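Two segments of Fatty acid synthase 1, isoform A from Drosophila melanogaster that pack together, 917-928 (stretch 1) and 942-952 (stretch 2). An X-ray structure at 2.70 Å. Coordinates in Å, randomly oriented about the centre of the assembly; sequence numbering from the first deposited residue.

Stretch 1 917-928: PRTYMHPEKSYI
Stretch 2 942-952: NWLVTRGARYI

Stretch 2 enters as the last turn of a helix, 942-946, and leaves as a strand at 951-952; stretch 1 runs alongside as extended loop, a type I turn from His-922 to Lys-925, then strand. The register pairs Tyr-920 with Arg-947, Met-921 with Gly-948, Pro-923 with Ala-949, Ser-926 with Tyr-951 and Tyr-927 with Ile-952, CA to CA 5.0, 5.1, 5.2, 4.6 and 5.1 Å in that order.

Trp-943 (chi1 t, chi2 90°) and Leu-944 (m, t) receive Met-921 (m, m, chi3 110°): Met-921 CG lies 3.8 Å from Leu-944 CD2, and Met-921 CE 4.4 Å from Trp-943 CZ3.

Arg-947 (m, m, t, chi4 106°) clamps the loop with both backbone and side chain. Arg-947 O accepts from Met-921 N at 2.9 Å, while Arg-947 NH1 donates to Thr-919 O at 2.7 Å. Arg-918 (t, t, m) brings its NE 3.4 Å from Arg-947 NH2, each over a face of the other guanidinium; both are donors of like charge, so this is no hydrogen bond.

Gly-948 closes the helix in a Schellman motif at phi/psi 112/-1, with Gly-948 N to Val-945 O 3.1 Å and Ala-949 N to Leu-944 O 2.8 Å. The backbone angles alone call for glycine, since a CB would jam against the preceding carbonyl; it would also lie a tight 3.2 Å from Met-921 O. Ala-949 (-65/134) sets its CB 4.0 Å from both Met-921 CB and Tyr-927 CD2.

At Arg-950 (-129/3; m, m, t), one water bridges the turn: it accepts from Arg-950 N (2.6 Å) and donates to His-922 O (2.7 Å) and Lys-925 O (2.5 Å). The end of the side chain leads away, Arg-950 NH2 donating to Val-945 O at 3.0 Å and to Ala-949 O at 2.8 Å.

Tyr-951 (-137/114; m, 92°) has its CA-to-CB bond toward stretch 1, with Pro-923 O and Lys-925 O at its ring edge. Tyr-951 O accepts from Tyr-927 N at 3.0 Å, and Ile-952 (m, m) pairs in parallel with Tyr-927 (m, -86°), Ile-952 CD1 4.3 Å from Tyr-927 CB on their shared sheet face.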

# COMPACT_ATOMS: atom_id res chain seq x y z
N PRO A 917 6.29 6.10 -49.19
CA PRO A 917 7.31 7.13 -49.37
C PRO A 917 7.03 8.37 -48.53
O PRO A 917 5.87 8.68 -48.25
CB PRO A 917 7.25 7.44 -50.87
CG PRO A 917 5.87 7.06 -51.28
CD PRO A 917 5.49 5.90 -50.41
N ARG A 918 8.08 9.07 -48.12
CA ARG A 918 7.94 10.26 -47.31
C ARG A 918 9.11 11.20 -47.53
O ARG A 918 10.27 10.78 -47.49
CB ARG A 918 7.80 9.90 -45.83
CG ARG A 918 7.77 11.10 -44.91
CD ARG A 918 7.31 10.71 -43.52
NE ARG A 918 5.91 10.28 -43.52
CZ ARG A 918 5.20 10.00 -42.43
NH1 ARG A 918 5.75 10.11 -41.23
NH2 ARG A 918 3.94 9.61 -42.55
N THR A 919 8.81 12.47 -47.77
CA THR A 919 9.82 13.47 -48.06
C THR A 919 10.09 14.30 -46.82
O THR A 919 9.17 14.81 -46.18
CB THR A 919 9.40 14.39 -49.23
OG1 THR A 919 9.00 13.59 -50.35
CG2 THR A 919 10.55 15.30 -49.64
N TYR A 920 11.36 14.43 -46.47
CA TYR A 920 11.78 15.21 -45.32
C TYR A 920 12.50 16.47 -45.77
O TYR A 920 13.05 16.52 -46.87
CB TYR A 920 12.68 14.39 -44.40
CG TYR A 920 12.02 13.14 -43.85
CD1 TYR A 920 12.00 11.96 -44.59
CD2 TYR A 920 11.43 13.13 -42.59
CE1 TYR A 920 11.40 10.82 -44.08
CE2 TYR A 920 10.83 12.00 -42.09
CZ TYR A 920 10.82 10.84 -42.83
OH TYR A 920 10.22 9.71 -42.32
N MET A 921 12.50 17.50 -44.93
CA MET A 921 13.23 18.72 -45.23
C MET A 921 14.73 18.54 -44.99
O MET A 921 15.15 17.63 -44.28
CB MET A 921 12.71 19.89 -44.40
CG MET A 921 11.29 20.31 -44.73
SD MET A 921 11.04 20.64 -46.49
CE MET A 921 10.01 19.25 -46.95
N HIS A 922 15.52 19.40 -45.62
CA HIS A 922 16.97 19.38 -45.46
C HIS A 922 17.38 20.18 -44.22
O HIS A 922 17.01 21.34 -44.09
CB HIS A 922 17.63 19.95 -46.71
CG HIS A 922 19.07 19.57 -46.87
ND1 HIS A 922 20.04 19.94 -45.96
CD2 HIS A 922 19.71 18.85 -47.82
CE1 HIS A 922 21.21 19.46 -46.34
NE2 HIS A 922 21.03 18.80 -47.47
N PRO A 923 18.13 19.55 -43.30
CA PRO A 923 18.45 20.21 -42.03
C PRO A 923 19.51 21.31 -42.13
O PRO A 923 19.85 21.92 -41.12
CB PRO A 923 18.96 19.05 -41.16
CG PRO A 923 19.54 18.09 -42.13
CD PRO A 923 18.68 18.18 -43.36
N GLU A 924 20.03 21.56 -43.33
CA GLU A 924 21.03 22.60 -43.53
C GLU A 924 20.59 23.60 -44.59
O GLU A 924 21.42 24.30 -45.18
CB GLU A 924 22.37 21.98 -43.92
CG GLU A 924 22.96 21.06 -42.85
CD GLU A 924 24.30 20.49 -43.24
OE1 GLU A 924 24.68 20.60 -44.43
OE2 GLU A 924 24.99 19.92 -42.36
N LYS A 925 19.29 23.67 -44.84
CA LYS A 925 18.73 24.63 -45.78
C LYS A 925 17.73 25.53 -45.07
O LYS A 925 17.23 25.19 -43.99
CB LYS A 925 18.05 23.90 -46.94
CG LYS A 925 19.00 23.12 -47.84
CD LYS A 925 18.29 22.56 -49.06
CE LYS A 925 19.26 21.88 -50.00
NZ LYS A 925 18.58 21.38 -51.23
N SER A 926 17.44 26.68 -45.68
CA SER A 926 16.46 27.61 -45.11
C SER A 926 15.14 27.48 -45.86
O SER A 926 15.10 27.01 -47.00
CB SER A 926 16.97 29.05 -45.17
OG SER A 926 17.30 29.43 -46.50
N TYR A 927 14.06 27.89 -45.21
CA TYR A 927 12.74 27.83 -45.82
C TYR A 927 11.97 29.11 -45.55
O TYR A 927 11.65 29.44 -44.40
CB TYR A 927 11.99 26.60 -45.32
CG TYR A 927 12.68 25.33 -45.75
CD1 TYR A 927 12.43 24.77 -47.00
CD2 TYR A 927 13.62 24.72 -44.93
CE1 TYR A 927 13.08 23.62 -47.40
CE2 TYR A 927 14.27 23.57 -45.33
CZ TYR A 927 14.00 23.02 -46.57
OH TYR A 927 14.67 21.88 -46.96
N ILE A 928 11.69 29.83 -46.63
CA ILE A 928 11.03 31.12 -46.57
C ILE A 928 9.53 30.92 -46.69
O ILE A 928 9.05 30.28 -47.62
CB ILE A 928 11.55 32.05 -47.67
CG1 ILE A 928 13.07 32.21 -47.56
CG2 ILE A 928 10.87 33.42 -47.58
CD1 ILE A 928 13.69 32.80 -48.81
N ASN A 942 5.60 24.71 -38.40
CA ASN A 942 5.70 23.64 -37.41
C ASN A 942 5.92 22.29 -38.10
O ASN A 942 6.79 21.52 -37.71
CB ASN A 942 4.45 23.60 -36.54
CG ASN A 942 4.64 22.76 -35.29
OD1 ASN A 942 5.64 22.90 -34.58
ND2 ASN A 942 3.70 21.86 -35.04
N TRP A 943 5.11 22.02 -39.12
CA TRP A 943 5.20 20.77 -39.86
C TRP A 943 6.58 20.60 -40.48
O TRP A 943 7.15 19.51 -40.46
CB TRP A 943 4.12 20.74 -40.94
CG TRP A 943 4.02 19.44 -41.67
CD1 TRP A 943 3.23 18.38 -41.35
CD2 TRP A 943 4.72 19.07 -42.87
NE1 TRP A 943 3.40 17.36 -42.26
CE2 TRP A 943 4.31 17.76 -43.20
CE3 TRP A 943 5.65 19.71 -43.68
CZ2 TRP A 943 4.80 17.09 -44.32
CZ3 TRP A 943 6.14 19.04 -44.79
CH2 TRP A 943 5.71 17.74 -45.10
N LEU A 944 7.12 21.68 -41.04
CA LEU A 944 8.44 21.65 -41.66
C LEU A 944 9.50 21.32 -40.62
O LEU A 944 10.46 20.62 -40.89
CB LEU A 944 8.75 22.99 -42.34
CG LEU A 944 7.86 23.39 -43.52
CD1 LEU A 944 8.04 24.86 -43.87
CD2 LEU A 944 8.15 22.52 -44.74
N VAL A 945 9.30 21.83 -39.41
CA VAL A 945 10.24 21.62 -38.32
C VAL A 945 10.23 20.14 -37.92
O VAL A 945 11.28 19.56 -37.66
CB VAL A 945 9.91 22.53 -37.12
CG1 VAL A 945 10.70 22.12 -35.88
CG2 VAL A 945 10.20 23.97 -37.47
N THR A 946 9.04 19.55 -37.86
CA THR A 946 8.92 18.14 -37.52
C THR A 946 9.46 17.26 -38.64
O THR A 946 9.78 16.09 -38.41
CB THR A 946 7.45 17.74 -37.24
OG1 THR A 946 6.66 17.93 -38.42
CG2 THR A 946 6.86 18.57 -36.12
N ARG A 947 9.56 17.82 -39.84
CA ARG A 947 10.12 17.08 -40.97
C ARG A 947 11.61 17.35 -41.14
O ARG A 947 12.23 16.87 -42.09
CB ARG A 947 9.37 17.43 -42.26
CG ARG A 947 8.01 16.75 -42.42
CD ARG A 947 8.17 15.27 -42.73
NE ARG A 947 6.88 14.57 -42.76
CZ ARG A 947 6.27 14.16 -43.86
NH1 ARG A 947 6.80 14.34 -45.06
NH2 ARG A 947 5.10 13.53 -43.76
N GLY A 948 12.19 18.11 -40.22
CA GLY A 948 13.63 18.31 -40.20
C GLY A 948 14.15 19.69 -40.53
O GLY A 948 15.35 19.92 -40.51
N ALA A 949 13.25 20.63 -40.84
CA ALA A 949 13.68 21.99 -41.13
C ALA A 949 14.29 22.61 -39.88
O ALA A 949 13.74 22.50 -38.78
CB ALA A 949 12.51 22.82 -41.63
N ARG A 950 15.44 23.27 -40.04
CA ARG A 950 16.15 23.85 -38.91
C ARG A 950 16.51 25.32 -39.14
O ARG A 950 17.17 25.94 -38.30
CB ARG A 950 17.41 23.04 -38.61
CG ARG A 950 17.14 21.64 -38.06
CD ARG A 950 16.55 21.70 -36.65
NE ARG A 950 16.23 20.37 -36.13
CZ ARG A 950 15.10 19.71 -36.38
NH1 ARG A 950 14.91 18.51 -35.85
NH2 ARG A 950 14.16 20.25 -37.14
N TYR A 951 16.09 25.86 -40.27
CA TYR A 951 16.27 27.28 -40.57
C TYR A 951 14.99 27.83 -41.19
O TYR A 951 14.60 27.43 -42.29
CB TYR A 951 17.45 27.49 -41.51
CG TYR A 951 18.79 27.09 -40.92
CD1 TYR A 951 19.30 25.82 -41.12
CD2 TYR A 951 19.54 27.99 -40.17
CE1 TYR A 951 20.52 25.45 -40.59
CE2 TYR A 951 20.76 27.63 -39.64
CZ TYR A 951 21.25 26.36 -39.85
OH TYR A 951 22.46 25.99 -39.33
N ILE A 952 14.33 28.73 -40.47
CA ILE A 952 13.03 29.25 -40.89
C ILE A 952 13.09 30.76 -41.04
O ILE A 952 13.60 31.47 -40.17
CB ILE A 952 11.93 28.85 -39.88
CG1 ILE A 952 11.78 27.33 -39.82
CG2 ILE A 952 10.61 29.53 -40.23
CD1 ILE A 952 11.27 26.69 -41.10
O HOH W 1 16.62 23.37 -42.34